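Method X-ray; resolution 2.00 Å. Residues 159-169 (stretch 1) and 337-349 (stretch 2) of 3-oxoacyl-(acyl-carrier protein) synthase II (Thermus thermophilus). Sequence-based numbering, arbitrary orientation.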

ATOM      1  N   THR A 159      -5.205  -1.126   1.991  1.00 19.00           N
ATOM      2  CA  THR A 159      -6.453  -0.390   2.063  1.00 20.51           C
ATOM      3  C   THR A 159      -7.526  -1.220   2.763  1.00 21.57           C
ATOM      4  O   THR A 159      -8.671  -1.324   2.311  1.00 20.38           O
ATOM      5  N   ALA A 160      -7.133  -1.814   3.883  1.00 21.45           N
ATOM      6  CA  ALA A 160      -8.036  -2.631   4.671  1.00 23.17           C
ATOM      7  C   ALA A 160      -8.808  -3.637   3.810  1.00 22.68           C
ATOM      8  O   ALA A 160      -8.218  -4.426   3.072  1.00 22.22           O
ATOM      9  N   CYS A 161     -10.132  -3.581   3.887  1.00 23.62           N
ATOM     10  CA  CYS A 161     -10.995  -4.510   3.159  1.00 23.57           C
ATOM     11  C   CYS A 161     -10.916  -4.453   1.638  1.00 21.88           C
ATOM     12  O   CYS A 161     -11.241  -5.429   0.966  1.00 23.46           O
ATOM     13  N   ALA A 162     -10.485  -3.319   1.099  1.00 20.81           N
ATOM     14  CA  ALA A 162     -10.385  -3.144  -0.349  1.00 18.49           C
ATOM     15  C   ALA A 162      -9.017  -3.548  -0.902  1.00 19.51           C
ATOM     16  O   ALA A 162      -8.794  -3.521  -2.120  1.00 18.54           O
ATOM     17  N   THR A 163      -8.115  -3.939  -0.004  1.00 19.28           N
ATOM     18  CA  THR A 163      -6.756  -4.342  -0.367  1.00 18.56           C
ATOM     19  C   THR A 163      -6.653  -5.319  -1.546  1.00 21.36           C
ATOM     20  O   THR A 163      -6.015  -5.033  -2.558  1.00 18.58           O
ATOM     21  N   GLY A 164      -7.276  -6.482  -1.403  1.00 23.93           N
ATOM     22  CA  GLY A 164      -7.205  -7.478  -2.456  1.00 23.86           C
ATOM     23  C   GLY A 164      -7.635  -7.022  -3.841  1.00 24.07           C
ATOM     24  O   GLY A 164      -7.025  -7.408  -4.843  1.00 22.05           O
ATOM     25  N   ALA A 165      -8.698  -6.226  -3.909  1.00 22.15           N
ATOM     26  CA  ALA A 165      -9.199  -5.744  -5.190  1.00 19.85           C
ATOM     27  C   ALA A 165      -8.345  -4.588  -5.728  1.00 20.16           C
ATOM     28  O   ALA A 165      -8.104  -4.482  -6.931  1.00 19.45           O
ATOM     29  N   ASP A 166      -7.908  -3.722  -4.821  1.00 22.41           N
ATOM     30  CA  ASP A 166      -7.071  -2.573  -5.141  1.00 22.47           C
ATOM     31  C   ASP A 166      -5.757  -3.116  -5.732  1.00 23.14           C
ATOM     32  O   ASP A 166      -5.250  -2.609  -6.740  1.00 21.72           O
ATOM     33  N   ALA A 167      -5.213  -4.154  -5.099  1.00 21.87           N
ATOM     34  CA  ALA A 167      -3.964  -4.757  -5.562  1.00 22.28           C
ATOM     35  C   ALA A 167      -4.121  -5.381  -6.952  1.00 21.63           C
ATOM     36  O   ALA A 167      -3.262  -5.221  -7.812  1.00 21.07           O
ATOM     37  N   LEU A 168      -5.221  -6.100  -7.160  1.00 21.28           N
ATOM     38  CA  LEU A 168      -5.486  -6.738  -8.445  1.00 20.91           C
ATOM     39  C   LEU A 168      -5.710  -5.694  -9.535  1.00 20.25           C
ATOM     40  O   LEU A 168      -5.175  -5.807 -10.638  1.00 19.76           O
ATOM     41  N   GLY A 169      -6.502  -4.674  -9.224  1.00 21.79           N
ATOM     42  CA  GLY A 169      -6.759  -3.624 -10.196  1.00 21.54           C
ATOM     43  C   GLY A 169      -5.492  -2.848 -10.505  1.00 20.44           C
ATOM     44  O   GLY A 169      -5.291  -2.390 -11.627  1.00 21.38           O
ATOM     45  N   GLY A 337     -15.975 -16.292   5.954  1.00 26.14           N
ATOM     46  CA  GLY A 337     -15.836 -15.124   6.799  1.00 25.24           C
ATOM     47  C   GLY A 337     -15.165 -13.976   6.058  1.00 24.93           C
ATOM     48  O   GLY A 337     -15.107 -13.975   4.832  1.00 23.47           O
ATOM     49  N   HIS A 338     -14.647 -13.009   6.810  1.00 23.91           N
ATOM     50  CA  HIS A 338     -14.001 -11.833   6.234  1.00 24.81           C
ATOM     51  C   HIS A 338     -12.485 -11.955   6.353  1.00 25.13           C
ATOM     52  O   HIS A 338     -11.935 -11.905   7.461  1.00 24.50           O
ATOM     53  N   LEU A 339     -11.813 -12.095   5.213  1.00 23.93           N
ATOM     54  CA  LEU A 339     -10.371 -12.245   5.209  1.00 23.25           C
ATOM     55  C   LEU A 339      -9.628 -10.926   5.169  1.00 24.28           C
ATOM     56  O   LEU A 339      -8.446 -10.887   4.827  1.00 22.53           O
ATOM     57  N   LEU A 340     -10.320  -9.848   5.534  1.00 22.67           N
ATOM     58  CA  LEU A 340      -9.714  -8.518   5.560  1.00 22.66           C
ATOM     59  C   LEU A 340      -8.899  -8.215   4.307  1.00 21.18           C
ATOM     60  O   LEU A 340      -9.446  -8.106   3.211  1.00 21.69           O
ATOM     61  N   GLY A 341      -7.588  -8.068   4.478  1.00 21.98           N
ATOM     62  CA  GLY A 341      -6.715  -7.782   3.351  1.00 20.38           C
ATOM     63  C   GLY A 341      -6.714  -8.839   2.254  1.00 19.88           C
ATOM     64  O   GLY A 341      -6.374  -8.549   1.101  1.00 20.78           O
ATOM     65  N   ALA A 342      -7.082 -10.067   2.601  1.00 18.66           N
ATOM     66  CA  ALA A 342      -7.118 -11.151   1.620  1.00 19.25           C
ATOM     67  C   ALA A 342      -8.500 -11.304   0.983  1.00 18.40           C
ATOM     68  O   ALA A 342      -8.635 -11.912  -0.078  1.00 17.74           O
ATOM     69  N   ALA A 343      -9.518 -10.745   1.629  1.00 19.70           N
ATOM     70  CA  ALA A 343     -10.898 -10.827   1.144  1.00 19.92           C
ATOM     71  C   ALA A 343     -11.091 -10.552  -0.355  1.00 20.69           C
ATOM     72  O   ALA A 343     -11.650 -11.377  -1.081  1.00 20.83           O
ATOM     73  N   GLY A 344     -10.641  -9.387  -0.809  1.00 22.10           N
ATOM     74  CA  GLY A 344     -10.796  -9.028  -2.209  1.00 20.74           C
ATOM     75  C   GLY A 344     -10.132  -9.975  -3.189  1.00 23.06           C
ATOM     76  O   GLY A 344     -10.632 -10.174  -4.294  1.00 22.83           O
ATOM     77  N   ALA A 345      -9.004 -10.553  -2.788  1.00 21.95           N
ATOM     78  CA  ALA A 345      -8.270 -11.494  -3.625  1.00 21.58           C
ATOM     79  C   ALA A 345      -8.978 -12.851  -3.720  1.00 21.25           C
ATOM     80  O   ALA A 345      -9.234 -13.356  -4.817  1.00 22.45           O
ATOM     81  N   VAL A 346      -9.285 -13.451  -2.575  1.00 20.46           N
ATOM     82  CA  VAL A 346      -9.958 -14.749  -2.565  1.00 20.76           C
ATOM     83  C   VAL A 346     -11.360 -14.687  -3.176  1.00 20.62           C
ATOM     84  O   VAL A 346     -11.827 -15.659  -3.783  1.00 21.34           O
ATOM     85  N   GLU A 347     -12.030 -13.550  -3.010  1.00 21.28           N
ATOM     86  CA  GLU A 347     -13.373 -13.358  -3.559  1.00 20.10           C
ATOM     87  C   GLU A 347     -13.294 -13.151  -5.063  1.00 20.33           C
ATOM     88  O   GLU A 347     -14.239 -13.451  -5.792  1.00 19.26           O
ATOM     89  N   ALA A 348     -12.163 -12.624  -5.528  1.00 20.76           N
ATOM     90  CA  ALA A 348     -11.969 -12.427  -6.954  1.00 19.45           C
ATOM     91  C   ALA A 348     -11.791 -13.821  -7.550  1.00 19.39           C
ATOM     92  O   ALA A 348     -12.212 -14.090  -8.677  1.00 21.23           O
ATOM     93  N   ILE A 349     -11.153 -14.708  -6.790  1.00 19.39           N
ATOM     94  CA  ILE A 349     -10.955 -16.073  -7.246  1.00 18.27           C
ATOM     95  C   ILE A 349     -12.313 -16.763  -7.407  1.00 19.82           C
ATOM     96  O   ILE A 349     -12.585 -17.400  -8.432  1.00 20.47           O
TER

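Walking along stretch 2, the contact with stretch 1 begins at His-338, since Gly-337 is out of reach. The CA-to-CB bond of His-338 runs sideways to stretch 1, but with chi1 t (-167°) and chi2 at -27° the end of the ring comes nearer, bringing NE2 to 3.4 Å from SG of Cys-161. That sulfur, on a side chain in rotamer m, lies at the ring edge, near the ring plane: SG is 4.4 Å from the centroid of the His-338 ring and 72° off its normal. The other ring nitrogen is held within stretch 2, where N of Leu-340 donates to ND1 of His-338 at 2.8 Å with an angle of 141°.

Leu-339 makes no contact. Leu-340, in the m,t rotamer, points sideways, and its side chain comes no nearer to stretch 1 than 4.9 Å, from CD2 of Leu-340 to SG of Cys-161; its carbonyl matters more, because O of Leu-340 lies 3.9 Å from CA of Cys-161. Gly-341 likewise packs through its backbone: its CA is 3.7 Å from O of Ala-160, and its O is 3.6 Å from CB of Thr-163. The Thr-163 side chain points toward stretch 2 with chi1 m, yet its hydroxyl is engaged at home, accepting from N of Thr-159 (3.1 Å from OG1 of Thr-163) and donating to O of Ala-160 at a very short 2.4 Å from the same OG1.

Ala-342 points away. At Gly-344 the backbones come closest in CA register, with CA of Gly-164 and CA of Gly-344 3.9 Å apart. Neither residue has room for a side chain here: an ideal CB on Gly-344 would lie 2.6 Å from N of Ala-165, and one on Gly-164 would lie 2.2 Å from N of Ala-345, both clashes. The helix axes can therefore approach to 6.6 Å, with 70° between their directions.

One water joins the two backbones beside this crossing. It donates to O of Cys-161 and O of Leu-340, each 2.6 Å from the water O, and accepts from N of Gly-164 at 3.2 Å and N of Gly-344 at 2.8 Å. Two donors and two acceptors use its full hydrogen-bonding capacity and bridge the stretches, between which no direct hydrogen bond is clear.

Beyond the glycines the contact is apolar. Leu-168, rotamer m,t and pointing toward stretch 2, places CD1 4.2 Å from CA of Ala-345. Ala-348 also points toward its partner, and its CB meets CD1 of Leu-168 at 3.5 Å, whereas Val-346 points away and Glu-347 is out of reach.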

ATOM      1  CB  THR A 159      -6.928   0.038   0.654  1.00 23.44           C
ATOM      2  OG1 THR A 159      -6.874  -1.077  -0.242  1.00 22.66           O
ATOM      3  CG2 THR A 159      -6.040   1.161   0.117  1.00 24.88           C
ATOM      4  CB  ALA A 160      -9.002  -1.725   5.442  1.00 21.67           C
ATOM      5  CB  CYS A 161     -12.442  -4.293   3.592  1.00 26.88           C
ATOM      6  SG  CYS A 161     -12.643  -4.139   5.363  1.00 30.12           S
ATOM      7  CB  ALA A 162     -10.676  -1.690  -0.708  1.00 15.50           C
ATOM      8  CB  THR A 163      -6.039  -4.987   0.850  1.00 18.16           C
ATOM      9  OG1 THR A 163      -6.089  -4.092   1.971  1.00 17.13           O
ATOM     10  CG2 THR A 163      -4.588  -5.289   0.522  1.00 14.02           C
ATOM     11  CB  ALA A 165     -10.648  -5.311  -5.041  1.00 17.28           C
ATOM     12  CB  ASP A 166      -6.793  -1.792  -3.845  1.00 25.59           C
ATOM     13  CG  ASP A 166      -6.480  -0.319  -4.080  1.00 28.71           C
ATOM     14  OD1 ASP A 166      -6.119   0.068  -5.213  1.00 29.46           O
ATOM     15  OD2 ASP A 166      -6.577   0.455  -3.104  1.00 27.90           O
ATOM     16  CB  ALA A 167      -3.491  -5.815  -4.559  1.00 23.61           C
ATOM     17  CB  LEU A 168      -6.706  -7.668  -8.333  1.00 19.97           C
ATOM     18  CG  LEU A 168      -6.394  -9.022  -7.682  1.00 21.43           C
ATOM     19  CD1 LEU A 168      -7.668  -9.826  -7.436  1.00 22.06           C
ATOM     20  CD2 LEU A 168      -5.442  -9.785  -8.606  1.00 20.46           C
ATOM     21  CB  HIS A 338     -14.471 -10.581   6.975  1.00 25.36           C
ATOM     22  CG  HIS A 338     -14.120  -9.298   6.290  1.00 25.32           C
ATOM     23  ND1 HIS A 338     -13.029  -9.169   5.458  1.00 25.79           N
ATOM     24  CD2 HIS A 338     -14.707  -8.077   6.332  1.00 27.36           C
ATOM     25  CE1 HIS A 338     -12.958  -7.926   5.017  1.00 25.57           C
ATOM     26  NE2 HIS A 338     -13.964  -7.242   5.533  1.00 26.53           N
ATOM     27  CB  LEU A 339      -9.930 -13.145   4.049  1.00 23.61           C
ATOM     28  CG  LEU A 339      -9.963 -14.654   4.345  1.00 22.27           C
ATOM     29  CD1 LEU A 339     -11.378 -15.085   4.755  1.00 22.65           C
ATOM     30  CD2 LEU A 339      -9.503 -15.433   3.122  1.00 24.42           C
ATOM     31  CB  LEU A 340      -8.824  -8.389   6.799  1.00 22.33           C
ATOM     32  CG  LEU A 340      -9.567  -8.623   8.114  1.00 25.38           C
ATOM     33  CD1 LEU A 340      -8.594  -8.614   9.279  1.00 25.20           C
ATOM     34  CD2 LEU A 340     -10.627  -7.538   8.283  1.00 24.37           C
ATOM     35  CB  ALA A 342      -6.689 -12.482   2.276  1.00 17.87           C
ATOM     36  CB  ALA A 343     -11.786  -9.876   1.968  1.00 16.83           C
ATOM     37  CB  ALA A 345      -6.854 -11.685  -3.076  1.00 19.45           C
ATOM     38  CB  VAL A 346     -10.030 -15.315  -1.120  1.00 20.36           C
ATOM     39  CG1 VAL A 346     -10.911 -16.556  -1.076  1.00 21.58           C
ATOM     40  CG2 VAL A 346      -8.618 -15.666  -0.644  1.00 19.39           C
ATOM     41  CB  GLU A 347     -14.052 -12.157  -2.896  1.00 20.73           C
ATOM     42  CG  GLU A 347     -14.749 -12.510  -1.597  1.00 22.27           C
ATOM     43  CD  GLU A 347     -14.837 -11.342  -0.634  1.00 25.08           C
ATOM     44  OE1 GLU A 347     -15.093 -10.203  -1.087  1.00 26.59           O
ATOM     45  OE2 GLU A 347     -14.659 -11.565   0.583  1.00 27.17           O
ATOM     46  CB  ALA A 348     -10.724 -11.564  -7.217  1.00 22.20           C
ATOM     47  CB  ILE A 349     -10.054 -16.856  -6.266  1.00 20.10           C
ATOM     48  CG1 ILE A 349      -8.632 -16.257  -6.305  1.00 17.97           C
ATOM     49  CG2 ILE A 349     -10.037 -18.341  -6.644  1.00 20.42           C
ATOM     50  CD1 ILE A 349      -7.603 -16.988  -5.471  1.00 18.28           C
TER
HETATM   51  O   HOH W   1      -9.454  -7.331   0.723  1.00 19.04           O